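Local coordinates for protein alpha-glucosidase ([Eubacterium] rectale, PDB 6PNR) that hydrolyses alpha-glycosidic bonds as a family 31 glycoside hydrolase, probably acting as a sulfoquinovosidase that releases sulfoquinovose from sulfolipid-derived glycosides, at residues 286-291 with 324-329; 38-43 with 348-353; 385-390 with 436-441; 367-372 with 423-428. One frame throughout, in Å; residues are numbered along the deposited sequence.

Contact 1 (286-291 with 324-329); sequences RLQWDW and VNDGEL. With 9VH ([(3~{S},4~{R},5~{R})-4,5-bis(oxidanyl)piperidin-3-yl]methanesulfonic acid), chain C.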
# COMPACT_ATOMS: atom_id res chain seq x y z
N ARG A 286 -7.27 12.06 27.62
CA ARG A 286 -8.29 11.04 27.45
C ARG A 286 -9.06 10.86 28.77
O ARG A 286 -9.05 11.75 29.64
CB ARG A 286 -7.63 9.76 26.94
CG ARG A 286 -6.68 10.01 25.75
CD ARG A 286 -6.21 8.71 25.09
NE ARG A 286 -7.33 7.95 24.56
CZ ARG A 286 -7.22 6.83 23.86
NH1 ARG A 286 -6.03 6.33 23.58
NH2 ARG A 286 -8.31 6.21 23.42
N LEU A 287 -9.73 9.72 28.90
CA LEU A 287 -10.70 9.48 29.95
C LEU A 287 -10.30 8.25 30.76
O LEU A 287 -9.63 7.35 30.26
CB LEU A 287 -12.09 9.24 29.37
CG LEU A 287 -12.64 10.33 28.46
CD1 LEU A 287 -14.03 9.94 27.92
CD2 LEU A 287 -12.69 11.61 29.28
N GLN A 288 -10.79 8.19 32.00
CA GLN A 288 -10.63 7.01 32.84
C GLN A 288 -11.81 6.07 32.58
O GLN A 288 -12.97 6.43 32.85
CB GLN A 288 -10.53 7.41 34.31
CG GLN A 288 -10.54 6.27 35.32
CD GLN A 288 -9.33 5.35 35.24
OE1 GLN A 288 -8.43 5.54 34.43
NE2 GLN A 288 -9.33 4.33 36.08
N TRP A 289 -11.54 4.86 32.07
CA TRP A 289 -12.61 3.97 31.59
C TRP A 289 -13.13 3.11 32.75
O TRP A 289 -12.86 1.91 32.88
CB TRP A 289 -12.13 3.12 30.42
CG TRP A 289 -11.82 3.94 29.18
CD1 TRP A 289 -11.83 5.31 29.07
CD2 TRP A 289 -11.45 3.44 27.89
NE1 TRP A 289 -11.48 5.68 27.80
CE2 TRP A 289 -11.25 4.56 27.05
CE3 TRP A 289 -11.28 2.16 27.36
CZ2 TRP A 289 -10.90 4.43 25.72
CZ3 TRP A 289 -10.92 2.04 26.03
CH2 TRP A 289 -10.74 3.17 25.22
N ASP A 290 -13.91 3.77 33.61
CA ASP A 290 -14.50 3.16 34.80
C ASP A 290 -15.80 3.93 35.04
O ASP A 290 -15.76 5.04 35.57
CB ASP A 290 -13.54 3.27 35.97
CG ASP A 290 -13.98 2.45 37.18
OD1 ASP A 290 -14.76 1.49 37.01
OD2 ASP A 290 -13.52 2.78 38.29
N TRP A 291 -16.94 3.36 34.62
CA TRP A 291 -18.15 4.14 34.34
C TRP A 291 -18.98 4.42 35.60
O TRP A 291 -20.16 4.07 35.70
CB TRP A 291 -18.99 3.41 33.30
CG TRP A 291 -18.14 2.86 32.19
CD1 TRP A 291 -18.06 1.56 31.78
CD2 TRP A 291 -17.21 3.60 31.38
NE1 TRP A 291 -17.14 1.44 30.76
CE2 TRP A 291 -16.61 2.68 30.49
CE3 TRP A 291 -16.83 4.95 31.32
CZ2 TRP A 291 -15.66 3.07 29.55
CZ3 TRP A 291 -15.88 5.33 30.37
CH2 TRP A 291 -15.31 4.40 29.50
N VAL A 324 -10.79 -0.16 31.87
CA VAL A 324 -9.35 -0.11 32.12
C VAL A 324 -9.02 -0.92 33.37
O VAL A 324 -9.77 -0.94 34.35
CB VAL A 324 -8.87 1.35 32.22
CG1 VAL A 324 -9.51 2.07 33.41
CG2 VAL A 324 -7.34 1.42 32.31
N ASN A 325 -7.86 -1.58 33.36
CA ASN A 325 -7.56 -2.61 34.35
C ASN A 325 -7.17 -2.07 35.73
O ASN A 325 -6.79 -2.87 36.59
CB ASN A 325 -6.46 -3.54 33.82
CG ASN A 325 -5.11 -2.86 33.70
OD1 ASN A 325 -5.00 -1.64 33.80
ND2 ASN A 325 -4.07 -3.66 33.46
N ASP A 326 -7.25 -0.77 35.99
CA ASP A 326 -7.08 -0.30 37.36
C ASP A 326 -8.38 0.26 37.93
O ASP A 326 -8.35 0.90 38.99
CB ASP A 326 -5.93 0.72 37.47
CG ASP A 326 -6.21 2.04 36.74
OD1 ASP A 326 -7.27 2.18 36.09
OD2 ASP A 326 -5.35 2.96 36.82
N GLY A 327 -9.52 0.02 37.27
CA GLY A 327 -10.78 0.57 37.74
C GLY A 327 -11.57 -0.36 38.64
O GLY A 327 -11.36 -1.57 38.68
N GLU A 328 -12.53 0.23 39.36
CA GLU A 328 -13.40 -0.55 40.23
C GLU A 328 -14.27 -1.52 39.44
O GLU A 328 -14.40 -2.69 39.80
CB GLU A 328 -14.28 0.39 41.07
CG GLU A 328 -13.54 1.07 42.23
CD GLU A 328 -13.03 0.06 43.27
OE1 GLU A 328 -13.86 -0.68 43.84
OE2 GLU A 328 -11.79 0.00 43.49
N LEU A 329 -14.90 -1.04 38.36
CA LEU A 329 -15.75 -1.95 37.60
C LEU A 329 -14.94 -3.03 36.91
O LEU A 329 -15.42 -4.16 36.76
CB LEU A 329 -16.60 -1.15 36.60
CG LEU A 329 -17.72 -0.33 37.26
CD1 LEU A 329 -18.43 0.55 36.23
CD2 LEU A 329 -18.72 -1.24 37.98
O1 9VH C . -9.92 9.77 24.77
S1 9VH C . -10.94 8.77 25.04
O2 9VH C . -10.70 7.60 24.23
O3 9VH C . -11.05 8.51 26.45
C1 9VH C . -12.46 9.51 24.51
C2 9VH C . -12.54 9.77 23.00
C3 9VH C . -12.77 8.44 22.30
N1 9VH C . -13.17 8.49 20.89
C4 9VH C . -14.30 9.38 20.67
C5 9VH C . -13.98 10.77 21.18
O4 9VH C . -15.11 11.61 20.94
C6 9VH C . -13.70 10.72 22.68
O5 9VH C . -13.41 12.03 23.18
O HOH W 1 -12.39 -0.05 34.93
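Trp289 and Val324 bring the two backbones closest, their CA atoms 5.2 Å apart, and Val324 N donates to Trp289 O. That carbonyl also takes a bond from a water that donates to Val324 O. Trp289 is the centre of an inverse gamma turn, while 324-327 form a type I beta turn ending on Gly327, the N-cap position of helix 328-335. Asp290 accepts from the first two helical amides: OD1 from Leu329 N at 2.9 Å on its syn side, and OD2 from Glu328 N, which stands 48° out of the carboxylate plane. Its chi1 of -170° carries CG to the helix start, where the positive end of the helix dipole would probably steady the charge. Beside it, Gln288 NE2 reaches Asp326 OD1 almost straight and rests on Val324 CG1; Arg279 takes up both Gln288 OE1 and Asp326 OD2.

Such loops after barrel strands line the pocket of this family 31 TIM barrel, and here 286-291 grips the sulfonate of the aza-sugar inhibitor. Arg286 NH2 donates at 2.9 Å to sulfonate O2, which lies at the guanidinium edge, near its plane, and Arg286 NE donates to O1 at 3.2 Å. Trp289 NE1 points at O3 over 3.2 Å, nearly straight at 169°, while Leu287 N adds a weak bond to that oxygen.

Contact 2 (38-43 with 348-353); sequences VDMYRG and YLVDFG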
# COMPACT_ATOMS: atom_id res chain seq x y z
N VAL A 38 -4.60 -10.89 9.70
CA VAL A 38 -5.21 -9.71 10.30
C VAL A 38 -4.20 -9.15 11.29
O VAL A 38 -3.96 -9.75 12.35
CB VAL A 38 -6.55 -10.04 10.98
CG1 VAL A 38 -7.17 -8.79 11.61
CG2 VAL A 38 -7.51 -10.65 9.98
N ASP A 39 -3.60 -8.01 10.96
CA ASP A 39 -2.60 -7.34 11.80
C ASP A 39 -3.27 -6.16 12.51
O ASP A 39 -3.57 -5.15 11.88
CB ASP A 39 -1.42 -6.88 10.94
CG ASP A 39 -0.32 -6.22 11.76
OD1 ASP A 39 -0.33 -6.35 13.00
OD2 ASP A 39 0.55 -5.56 11.15
N MET A 40 -3.47 -6.29 13.82
CA MET A 40 -4.18 -5.30 14.61
C MET A 40 -3.22 -4.45 15.45
O MET A 40 -2.37 -5.00 16.15
CB MET A 40 -5.18 -5.97 15.53
CG MET A 40 -5.93 -4.98 16.36
SD MET A 40 -6.70 -5.73 17.78
CE MET A 40 -7.58 -4.27 18.39
N TYR A 41 -3.40 -3.13 15.42
CA TYR A 41 -2.61 -2.25 16.29
C TYR A 41 -3.50 -1.09 16.73
O TYR A 41 -3.78 -0.19 15.93
CB TYR A 41 -1.36 -1.75 15.59
CG TYR A 41 -0.49 -0.87 16.46
CD1 TYR A 41 0.37 -1.41 17.41
CD2 TYR A 41 -0.54 0.51 16.34
CE1 TYR A 41 1.16 -0.60 18.20
CE2 TYR A 41 0.25 1.33 17.12
CZ TYR A 41 1.09 0.78 18.06
OH TYR A 41 1.85 1.61 18.84
N ARG A 42 -3.93 -1.12 17.98
CA ARG A 42 -4.72 -0.06 18.60
C ARG A 42 -5.94 0.33 17.76
O ARG A 42 -6.20 1.51 17.50
CB ARG A 42 -3.84 1.16 18.89
CG ARG A 42 -2.78 0.84 19.96
CD ARG A 42 -1.74 1.92 20.07
NE ARG A 42 -0.73 1.60 21.09
CZ ARG A 42 0.14 2.50 21.54
NH1 ARG A 42 0.10 3.74 21.07
NH2 ARG A 42 1.02 2.17 22.47
N GLY A 43 -6.71 -0.68 17.37
CA GLY A 43 -7.95 -0.45 16.66
C GLY A 43 -7.79 -0.29 15.16
O GLY A 43 -8.80 -0.15 14.46
N TYR A 348 -8.28 -11.19 28.12
CA TYR A 348 -7.58 -10.49 27.06
C TYR A 348 -7.53 -9.01 27.43
O TYR A 348 -8.57 -8.40 27.69
CB TYR A 348 -8.28 -10.72 25.73
CG TYR A 348 -7.46 -10.39 24.50
CD1 TYR A 348 -6.82 -9.16 24.37
CD2 TYR A 348 -7.31 -11.32 23.47
CE1 TYR A 348 -6.07 -8.87 23.24
CE2 TYR A 348 -6.56 -11.03 22.35
CZ TYR A 348 -5.94 -9.80 22.24
OH TYR A 348 -5.19 -9.50 21.12
N LEU A 349 -6.32 -8.45 27.50
CA LEU A 349 -6.14 -7.03 27.78
C LEU A 349 -5.73 -6.34 26.49
O LEU A 349 -4.63 -6.58 25.98
CB LEU A 349 -5.11 -6.81 28.89
CG LEU A 349 -5.60 -7.11 30.31
CD1 LEU A 349 -4.57 -6.73 31.34
CD2 LEU A 349 -6.91 -6.39 30.59
N VAL A 350 -6.61 -5.50 25.95
CA VAL A 350 -6.35 -4.78 24.72
C VAL A 350 -5.63 -3.47 25.04
O VAL A 350 -6.04 -2.73 25.95
CB VAL A 350 -7.66 -4.51 23.96
CG1 VAL A 350 -7.40 -3.71 22.67
CG2 VAL A 350 -8.37 -5.85 23.64
N ASP A 351 -4.58 -3.18 24.27
CA ASP A 351 -3.82 -1.94 24.40
C ASP A 351 -4.54 -0.83 23.64
O ASP A 351 -4.65 -0.88 22.41
CB ASP A 351 -2.40 -2.13 23.87
CG ASP A 351 -1.53 -0.89 24.02
OD1 ASP A 351 -1.96 0.09 24.66
OD2 ASP A 351 -0.40 -0.88 23.48
N PHE A 352 -5.03 0.17 24.36
CA PHE A 352 -5.70 1.31 23.74
C PHE A 352 -4.78 2.51 23.57
O PHE A 352 -5.24 3.58 23.15
CB PHE A 352 -6.95 1.68 24.55
CG PHE A 352 -8.10 0.75 24.32
CD1 PHE A 352 -9.01 1.00 23.32
CD2 PHE A 352 -8.22 -0.42 25.06
CE1 PHE A 352 -10.06 0.12 23.08
CE2 PHE A 352 -9.25 -1.30 24.83
CZ PHE A 352 -10.17 -1.04 23.84
N GLY A 353 -3.50 2.35 23.88
CA GLY A 353 -2.54 3.44 23.80
C GLY A 353 -2.06 3.87 25.17
O GLY A 353 -2.55 4.87 25.71
O HOH W 2 -4.43 -2.92 20.65
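Arg42 and Asp351 are brought together by two torsions and one straight chain: chi1 of Arg42 (-66°) sets CG anti to the carbonyl carbon, from which the chain runs extended to NE, while chi1 of Asp351 (-178°) holds CG anti to the backbone N. The contact joins two parts of the fold, the end of strand 29-41 in the N-terminal antiparallel sheet and strand 349-351, an outer strand of the small three-stranded sheet within the family 31 barrel region. The two strands are not paired with each other, and the side chains do most of the bridging.

The salt bridge is long, Arg42 NE to Asp351 OD2 being 3.5 Å, and the hydrogen bond in it is weak. OD2 sits near the guanidinium plane, at its edge, yet the carboxylate and guanidinium planes are turned 76° apart. Asp351 is held independently, since its OD1 takes a 2.8 Å bond from Gly353 N, two residues on, in an Asx turn. A water adds a second link, donating to Asp351 O and accepting from Arg42 N at 3.3 Å. Further back along the strands, Met40 CE touches Val350 CG1 at 4.3 Å, and Met40 also packs on Phe45 and Pro396.

At the backbone angles of Gly353 a CB would be jammed against the preceding carbonyl. The Arg42 guanidinium lies between two groups: Tyr41 OH is over the centre of one face, 3.3 Å above the plane, and Gly353 CA over the centre of the opposite face at 3.6 Å.

Contact 3 (385-390 with 436-441); sequences DGWMAD and VVYFMR. With 9VH ([(3~{S},4~{R},5~{R})-4,5-bis(oxidanyl)piperidin-3-yl]methanesulfonic acid), chain C.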
# COMPACT_ATOMS: atom_id res chain seq x y z
N ASP A 385 -29.02 12.30 31.34
CA ASP A 385 -30.07 12.19 30.33
C ASP A 385 -29.55 11.91 28.92
O ASP A 385 -30.34 11.86 27.97
CB ASP A 385 -30.91 13.46 30.33
CG ASP A 385 -31.85 13.52 31.53
OD1 ASP A 385 -32.51 12.49 31.80
OD2 ASP A 385 -31.91 14.57 32.21
N GLY A 386 -28.26 11.70 28.76
CA GLY A 386 -27.74 11.34 27.46
C GLY A 386 -26.26 11.07 27.61
O GLY A 386 -25.66 11.40 28.63
N TRP A 387 -25.69 10.44 26.58
CA TRP A 387 -24.27 10.13 26.68
C TRP A 387 -23.71 9.73 25.33
O TRP A 387 -24.43 9.25 24.44
CB TRP A 387 -23.99 9.03 27.71
CG TRP A 387 -24.69 7.70 27.46
CD1 TRP A 387 -24.21 6.63 26.78
CD2 TRP A 387 -25.97 7.30 27.97
NE1 TRP A 387 -25.12 5.59 26.82
CE2 TRP A 387 -26.20 5.98 27.55
CE3 TRP A 387 -26.93 7.94 28.75
CZ2 TRP A 387 -27.37 5.29 27.86
CZ3 TRP A 387 -28.10 7.25 29.05
CH2 TRP A 387 -28.30 5.94 28.61
N MET A 388 -22.41 9.93 25.19
CA MET A 388 -21.66 9.30 24.10
C MET A 388 -21.50 7.82 24.42
O MET A 388 -21.01 7.47 25.50
CB MET A 388 -20.30 9.98 23.94
CG MET A 388 -19.45 9.38 22.82
SD MET A 388 -17.88 10.26 22.55
CE MET A 388 -18.45 11.69 21.63
N ALA A 389 -21.93 6.96 23.50
CA ALA A 389 -21.78 5.51 23.65
C ALA A 389 -20.75 5.08 22.61
O ALA A 389 -21.09 4.77 21.46
CB ALA A 389 -23.12 4.78 23.49
N ASP A 390 -19.50 5.02 23.03
CA ASP A 390 -18.35 5.11 22.16
C ASP A 390 -17.80 3.73 21.82
O ASP A 390 -18.16 2.72 22.41
CB ASP A 390 -17.29 5.97 22.85
CG ASP A 390 -16.22 6.48 21.92
OD1 ASP A 390 -16.33 6.36 20.67
OD2 ASP A 390 -15.25 7.01 22.46
N VAL A 436 -34.26 10.06 26.72
CA VAL A 436 -32.81 10.16 26.84
C VAL A 436 -32.23 9.71 25.51
O VAL A 436 -32.85 8.94 24.77
CB VAL A 436 -32.23 9.32 27.99
CG1 VAL A 436 -32.96 9.58 29.30
CG2 VAL A 436 -32.25 7.87 27.64
N VAL A 437 -31.04 10.20 25.19
CA VAL A 437 -30.45 9.87 23.89
C VAL A 437 -28.97 9.57 24.07
O VAL A 437 -28.26 10.31 24.75
CB VAL A 437 -30.68 11.00 22.86
CG1 VAL A 437 -30.18 12.34 23.38
CG2 VAL A 437 -30.05 10.63 21.52
N TYR A 438 -28.52 8.48 23.46
CA TYR A 438 -27.09 8.19 23.38
C TYR A 438 -26.67 8.27 21.92
O TYR A 438 -27.49 8.11 21.01
CB TYR A 438 -26.74 6.81 23.98
CG TYR A 438 -27.61 5.69 23.45
CD1 TYR A 438 -28.83 5.40 24.04
CD2 TYR A 438 -27.21 4.94 22.35
CE1 TYR A 438 -29.65 4.39 23.54
CE2 TYR A 438 -28.03 3.93 21.84
CZ TYR A 438 -29.24 3.66 22.44
OH TYR A 438 -30.06 2.67 21.94
N PHE A 439 -25.41 8.57 21.69
CA PHE A 439 -24.95 8.66 20.31
C PHE A 439 -23.72 7.78 20.11
O PHE A 439 -22.83 7.75 20.97
CB PHE A 439 -24.69 10.12 19.87
CG PHE A 439 -24.13 11.01 20.95
CD1 PHE A 439 -24.96 11.57 21.92
CD2 PHE A 439 -22.77 11.33 20.98
CE1 PHE A 439 -24.44 12.41 22.90
CE2 PHE A 439 -22.24 12.16 21.96
CZ PHE A 439 -23.06 12.70 22.91
N MET A 440 -23.70 7.06 19.00
CA MET A 440 -22.66 6.09 18.69
C MET A 440 -21.96 6.46 17.39
O MET A 440 -22.55 7.05 16.48
CB MET A 440 -23.26 4.68 18.56
CG MET A 440 -24.20 4.31 19.71
SD MET A 440 -24.74 2.60 19.58
CE MET A 440 -23.20 1.71 19.79
N ARG A 441 -20.67 6.12 17.31
CA ARG A 441 -19.94 6.27 16.06
C ARG A 441 -19.77 4.96 15.31
O ARG A 441 -19.63 4.97 14.09
CB ARG A 441 -18.55 6.87 16.34
CG ARG A 441 -17.62 5.96 17.13
CD ARG A 441 -16.22 6.57 17.36
NE ARG A 441 -15.26 5.55 17.77
CZ ARG A 441 -13.98 5.79 18.07
NH1 ARG A 441 -13.48 7.02 18.00
NH2 ARG A 441 -13.19 4.78 18.42
O1 9VH C . -9.92 9.77 24.77
S1 9VH C . -10.94 8.77 25.04
O2 9VH C . -10.70 7.60 24.23
O3 9VH C . -11.05 8.51 26.45
C1 9VH C . -12.46 9.51 24.51
C2 9VH C . -12.54 9.77 23.00
C3 9VH C . -12.77 8.44 22.30
N1 9VH C . -13.17 8.49 20.89
C4 9VH C . -14.30 9.38 20.67
C5 9VH C . -13.98 10.77 21.18
O4 9VH C . -15.11 11.61 20.94
C6 9VH C . -13.70 10.72 22.68
O5 9VH C . -13.41 12.03 23.18
O HOH W 3 -19.95 3.79 19.17
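Phe439 lays its ring against the backbone of Trp387 and Met388 across a parallel strand pair. From CB, CG is placed between the backbone N and the carbonyl carbon (chi1 35°). Trp387 O stands over the ring face near CD1 and CE1, 3.5 Å from each. On the other rim CD2 nears Met388 CA, CE2 touches Met388 CB at 3.5 Å, and the tip CZ meets Met388 N. Met388 CA stands over the same face, a CH-pi contact 21° off the normal. An alanine in place of Phe439 would probably leave Met388, whose SD and CE touch inhibitor O4, without its ring support and freer to shift.

The parallel ladder has four bonds, weak at its start (Val437 N to Asp385 O); Ala389 N to Phe439 O is 2.8 Å. On the opposite face of the sheet, Tyr438 CB sits over the five-membered ring of Trp387, 3.7 Å from its centroid, whereas the two rings barely overlap.

Past the strands Asp390 OD1 lies 3.2 Å from Arg441 NE, over the guanidinium face, so that charge alone joins them; Glu393 is the stronger partner of NE, and Asp390 OD2 is hydrogen-bonded to Tyr318 OH. Both residues line the inhibitor pocket. Strand 386-389 is flanked by 314-319 and 437-439 in the TIM barrel, while helices 365-380 and 408-429 cover the Trp387 and Tyr438 face.

Contact 4 (367-372 with 423-428); sequences AFEWFK and NYEAVK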
# COMPACT_ATOMS: atom_id res chain seq x y z
N ALA A 367 -22.88 -11.24 31.37
CA ALA A 367 -22.08 -10.02 31.23
C ALA A 367 -22.87 -8.91 30.55
O ALA A 367 -22.75 -7.74 30.93
CB ALA A 367 -20.80 -10.34 30.46
N PHE A 368 -23.70 -9.25 29.55
CA PHE A 368 -24.54 -8.27 28.87
C PHE A 368 -25.49 -7.58 29.85
O PHE A 368 -25.53 -6.35 29.93
CB PHE A 368 -25.30 -8.96 27.73
CG PHE A 368 -26.12 -8.04 26.85
CD1 PHE A 368 -27.46 -7.81 27.12
CD2 PHE A 368 -25.58 -7.47 25.70
CE1 PHE A 368 -28.23 -7.00 26.29
CE2 PHE A 368 -26.34 -6.64 24.88
CZ PHE A 368 -27.66 -6.42 25.15
N GLU A 369 -26.24 -8.37 30.63
CA GLU A 369 -27.14 -7.80 31.63
C GLU A 369 -26.37 -7.00 32.68
O GLU A 369 -26.82 -5.93 33.12
CB GLU A 369 -27.95 -8.91 32.29
CG GLU A 369 -28.96 -9.54 31.36
CD GLU A 369 -30.02 -8.55 30.93
OE1 GLU A 369 -30.49 -7.79 31.80
OE2 GLU A 369 -30.36 -8.51 29.73
N TRP A 370 -25.21 -7.50 33.09
CA TRP A 370 -24.38 -6.76 34.04
C TRP A 370 -24.03 -5.38 33.50
O TRP A 370 -24.13 -4.37 34.22
CB TRP A 370 -23.12 -7.56 34.34
CG TRP A 370 -22.10 -6.89 35.23
CD1 TRP A 370 -22.18 -6.70 36.57
CD2 TRP A 370 -20.81 -6.38 34.82
NE1 TRP A 370 -21.03 -6.08 37.03
CE2 TRP A 370 -20.18 -5.88 35.98
CE3 TRP A 370 -20.14 -6.29 33.60
CZ2 TRP A 370 -18.90 -5.30 35.95
CZ3 TRP A 370 -18.87 -5.72 33.57
CH2 TRP A 370 -18.27 -5.23 34.74
N PHE A 371 -23.63 -5.29 32.23
CA PHE A 371 -23.22 -3.99 31.71
C PHE A 371 -24.42 -3.08 31.53
O PHE A 371 -24.35 -1.87 31.80
CB PHE A 371 -22.43 -4.14 30.41
CG PHE A 371 -21.44 -3.01 30.18
CD1 PHE A 371 -21.83 -1.85 29.53
CD2 PHE A 371 -20.15 -3.08 30.69
CE1 PHE A 371 -20.93 -0.80 29.35
CE2 PHE A 371 -19.25 -2.04 30.51
CZ PHE A 371 -19.64 -0.90 29.85
N LYS A 372 -25.55 -3.65 31.10
CA LYS A 372 -26.80 -2.91 31.09
C LYS A 372 -27.10 -2.33 32.47
O LYS A 372 -27.49 -1.16 32.59
CB LYS A 372 -27.93 -3.83 30.61
CG LYS A 372 -29.22 -3.11 30.30
CD LYS A 372 -30.39 -4.08 30.15
CE LYS A 372 -30.10 -5.23 29.20
NZ LYS A 372 -31.33 -6.08 29.03
N ASN A 423 -27.12 -0.57 25.08
CA ASN A 423 -27.60 0.76 25.41
C ASN A 423 -29.10 0.88 25.20
O ASN A 423 -29.81 1.48 26.02
CB ASN A 423 -26.88 1.81 24.57
CG ASN A 423 -25.46 2.06 25.06
OD1 ASN A 423 -25.22 2.90 25.93
ND2 ASN A 423 -24.52 1.29 24.53
N TYR A 424 -29.59 0.30 24.11
CA TYR A 424 -31.01 0.39 23.79
C TYR A 424 -31.85 -0.25 24.89
O TYR A 424 -32.85 0.32 25.34
CB TYR A 424 -31.27 -0.27 22.43
CG TYR A 424 -32.73 -0.26 22.00
CD1 TYR A 424 -33.27 0.83 21.34
CD2 TYR A 424 -33.55 -1.37 22.22
CE1 TYR A 424 -34.60 0.83 20.93
CE2 TYR A 424 -34.88 -1.37 21.81
CZ TYR A 424 -35.40 -0.26 21.17
OH TYR A 424 -36.72 -0.25 20.75
N GLU A 425 -31.44 -1.43 25.36
CA GLU A 425 -32.24 -2.13 26.35
C GLU A 425 -32.17 -1.43 27.71
O GLU A 425 -33.19 -1.30 28.39
CB GLU A 425 -31.80 -3.59 26.43
CG GLU A 425 -32.21 -4.32 25.14
CD GLU A 425 -31.97 -5.83 25.14
OE1 GLU A 425 -31.43 -6.38 26.13
OE2 GLU A 425 -32.32 -6.46 24.12
N ALA A 426 -30.99 -0.91 28.09
CA ALA A 426 -30.91 -0.09 29.30
C ALA A 426 -31.92 1.05 29.26
O ALA A 426 -32.65 1.29 30.24
CB ALA A 426 -29.49 0.46 29.49
N VAL A 427 -32.00 1.76 28.13
CA VAL A 427 -32.90 2.90 28.03
C VAL A 427 -34.35 2.43 27.97
O VAL A 427 -35.22 2.97 28.66
CB VAL A 427 -32.54 3.76 26.81
CG1 VAL A 427 -33.60 4.80 26.55
CG2 VAL A 427 -31.18 4.43 27.03
N LYS A 428 -34.62 1.40 27.17
CA LYS A 428 -36.00 0.94 27.01
C LYS A 428 -36.55 0.37 28.32
O LYS A 428 -37.66 0.72 28.73
CB LYS A 428 -36.06 -0.12 25.90
CG LYS A 428 -37.48 -0.58 25.54
CD LYS A 428 -37.42 -1.75 24.57
CE LYS A 428 -38.78 -2.03 23.90
NZ LYS A 428 -38.92 -1.33 22.57
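Lys372 NZ is gripped by two carboxylates among the two helical segments, with a third just beyond them. Glu369 OE2, one turn back on the same helix, accepts a hydrogen bond from NZ at 2.7 Å on the syn side, and Glu425 OE1, across the interface, accepts one at 2.9 Å on the anti side. Glu429, a turn further along the second helix, makes another salt bridge to the same nitrogen.

The lysine chain bends at chi3 (-51°), which sets CE 3.5 Å from Glu425 OE1. On the way its CG packs against Ala426, 3.7 Å from CB. Phe368 also meets Glu425: its CE1 is 3.3 Å from Glu425 OE1, with the oxygen at the ring edge, in plane, where the aromatic hydrogens carry slight positive charge. Ring and carboxylate planes stand 83° apart.

The pair joins two outer helices of the TIM barrel, 365-380 and 408-429; the axes of segments 367-372 and 423-428 approach to 9.7 Å at 55°. Small Ala426 is where the backbones come closest, its CA 5.3 Å from that of Lys372. An alanine in place of Lys372 would probably leave Glu369 and Glu425 facing each other without their shared cation. Glu369 OE2 and Glu425 OE1 are 4.3 Å apart, so the ammonium is likely to offset their repulsion, and the carboxylates would in turn favour its charged form.

Overall arrangement
Contacts 1, 3 and 4 all lie in the family 31 TIM-barrel range, whereas contact 2 ties the N-terminal sheet to it and closes a long loop of chain that encloses contact 1. Contacts 1 and 2, centres about 17 Å apart, touch where Arg286 NH1 and Phe352 O are probably hydrogen-bonded, tying the sulfonate-binding arginine to the turn just after strand 349-351. Contacts 3 and 4, centres about 13 Å apart, alternate along the chain: helix 365-380, strand 386-389, helix 408-429, strand 437-439. Contact 4 reaches contact 1 through Phe371 and Trp291. Contacts 1 and 3 do not touch but meet different parts of the inhibitor, sulfonate and ring, while contacts 2 and 4 lie farther from it.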